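Local coordinates for VirX1 (Cyanophage Syn10, PDB 6QGM), which iodinates diverse substrates as a viral halogenase, probably flavin-dependent, of the tryptophan halogenase family, at residues K503-E506 / S507-Y511. Sequence-based numbering, arbitrary orientation.
Sequences KHYE and SMVEY
His504 and Met508, one turn apart on the surface helix 494-512, pack side by side: Met508 CG sits over one face of the imidazole, 3.8 Å from the centroid of the His504 ring, in a CH-pi contact. A chi1 of 165° places the histidine CG opposite the main-chain nitrogen, from where the ring reaches Met508, while the thioether bends at chi2 and brings Met508 CE to 3.6 Å from His504 CE1. Tyr505 and Val509 make a second CH-pi contact, the two side chains running at an angle to each other: Val509 CG1 lies over a face of the phenol, 3.8 Å from the Tyr505 ring centroid and offset toward the rim.

The i to i+4 bonds of the alpha-helix set this spacing. Val509 N meets Tyr505 O at 2.9 Å; Met508 N reaches His504 O at the same length but less straight (135°), with a weak second bond to Tyr505 O. Ser507 N bonds Lys503 O at 3.1 Å, and the small Ser507 hydroxyl turns back toward Lys503 O and His504 O, its one proton serving either.

Here the helix buries Met508 against Tyr139 and Pro155, sets His504 against Phe104 and Val509 against His143, and keeps charged Lys503, Glu506 and Glu510 exposed.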
loop_
_atom_site.group_PDB
_atom_site.type_symbol
_atom_site.label_atom_id
_atom_site.label_comp_id
_atom_site.label_asym_id
_atom_site.label_seq_id
_atom_site.Cartn_x
_atom_site.Cartn_y
_atom_site.Cartn_z
ATOM N N LYS B 503 -33.254 22.889 -12.141
ATOM C CA LYS B 503 -34.465 23.312 -11.397
ATOM C C LYS B 503 -34.090 23.446 -9.922
ATOM O O LYS B 503 -34.400 24.497 -9.338
ATOM C CB LYS B 503 -35.641 22.341 -11.592
ATOM C CG LYS B 503 -36.997 22.990 -11.373
ATOM C CD LYS B 503 -38.073 22.102 -10.779
ATOM C CE LYS B 503 -39.148 22.908 -10.072
ATOM N NZ LYS B 503 -40.372 22.098 -9.896
ATOM N N HIS B 504 -33.425 22.436 -9.347
ATOM C CA HIS B 504 -33.057 22.403 -7.907
ATOM C C HIS B 504 -32.158 23.596 -7.586
ATOM O O HIS B 504 -32.354 24.185 -6.523
ATOM C CB HIS B 504 -32.438 21.058 -7.503
ATOM C CG HIS B 504 -31.736 21.078 -6.182
ATOM N ND1 HIS B 504 -32.332 20.789 -4.996
ATOM C CD2 HIS B 504 -30.441 21.280 -5.890
ATOM C CE1 HIS B 504 -31.441 20.870 -4.023
ATOM N NE2 HIS B 504 -30.290 21.189 -4.537
ATOM N N TYR B 505 -31.215 23.938 -8.469
ATOM C CA TYR B 505 -30.293 25.080 -8.278
ATOM C C TYR B 505 -31.144 26.364 -8.215
ATOM O O TYR B 505 -31.059 27.068 -7.193
ATOM C CB TYR B 505 -29.208 25.106 -9.360
ATOM C CG TYR B 505 -28.455 26.414 -9.412
ATOM C CD1 TYR B 505 -27.447 26.696 -8.498
ATOM C CD2 TYR B 505 -28.783 27.391 -10.338
ATOM C CE1 TYR B 505 -26.783 27.915 -8.502
ATOM C CE2 TYR B 505 -28.119 28.601 -10.365
ATOM C CZ TYR B 505 -27.135 28.871 -9.430
ATOM O OH TYR B 505 -26.488 30.070 -9.464
ATOM N N GLU B 506 -31.965 26.636 -9.240
ATOM C CA GLU B 506 -32.737 27.897 -9.343
ATOM C C GLU B 506 -33.567 28.086 -8.072
ATOM O O GLU B 506 -33.588 29.225 -7.551
ATOM C CB GLU B 506 -33.581 27.957 -10.619
ATOM C CG GLU B 506 -32.764 28.208 -11.880
ATOM C CD GLU B 506 -31.682 29.300 -11.857
ATOM O OE1 GLU B 506 -31.946 30.422 -11.321
ATOM O OE2 GLU B 506 -30.549 29.025 -12.365
ATOM N N SER B 507 -34.171 27.025 -7.534
ATOM C CA SER B 507 -35.039 27.107 -6.330
ATOM C C SER B 507 -34.184 27.176 -5.058
ATOM O O SER B 507 -34.652 27.755 -4.062
ATOM C CB SER B 507 -36.021 25.983 -6.278
ATOM O OG SER B 507 -35.345 24.753 -6.227
ATOM N N MET B 508 -32.971 26.620 -5.084
ATOM C CA MET B 508 -32.040 26.634 -3.926
ATOM C C MET B 508 -31.518 28.057 -3.729
ATOM O O MET B 508 -31.360 28.463 -2.576
ATOM C CB MET B 508 -30.861 25.673 -4.150
ATOM C CG MET B 508 -30.989 24.391 -3.413
ATOM S SD MET B 508 -30.741 24.674 -1.673
ATOM C CE MET B 508 -31.301 23.058 -1.159
ATOM N N VAL B 509 -31.246 28.778 -4.818
ATOM C CA VAL B 509 -30.756 30.189 -4.786
ATOM C C VAL B 509 -31.869 31.061 -4.212
ATOM O O VAL B 509 -31.554 31.908 -3.348
ATOM C CB VAL B 509 -30.271 30.682 -6.163
ATOM C CG1 VAL B 509 -29.099 29.850 -6.633
ATOM C CG2 VAL B 509 -31.330 30.691 -7.245
ATOM N N GLU B 510 -33.113 30.822 -4.644
ATOM C CA GLU B 510 -34.309 31.575 -4.182
ATOM C C GLU B 510 -34.473 31.383 -2.667
ATOM O O GLU B 510 -34.737 32.387 -1.983
ATOM C CB GLU B 510 -35.572 31.168 -4.945
ATOM C CG GLU B 510 -36.694 32.166 -4.763
ATOM C CD GLU B 510 -38.089 31.733 -5.185
ATOM O OE1 GLU B 510 -38.261 30.598 -5.698
ATOM O OE2 GLU B 510 -39.007 32.543 -4.990
ATOM N N TYR B 511 -34.320 30.158 -2.156
ATOM C CA TYR B 511 -34.500 29.844 -0.710
ATOM C C TYR B 511 -33.379 30.516 0.093
ATOM O O TYR B 511 -33.653 31.121 1.152
ATOM C CB TYR B 511 -34.517 28.339 -0.405
ATOM C CG TYR B 511 -34.432 28.064 1.074
ATOM C CD1 TYR B 511 -35.469 28.429 1.917
ATOM C CD2 TYR B 511 -33.286 27.535 1.648
ATOM C CE1 TYR B 511 -35.394 28.230 3.284
ATOM C CE2 TYR B 511 -33.195 27.338 3.017
ATOM C CZ TYR B 511 -34.243 27.705 3.837
ATOM O OH TYR B 511 -34.140 27.538 5.185
#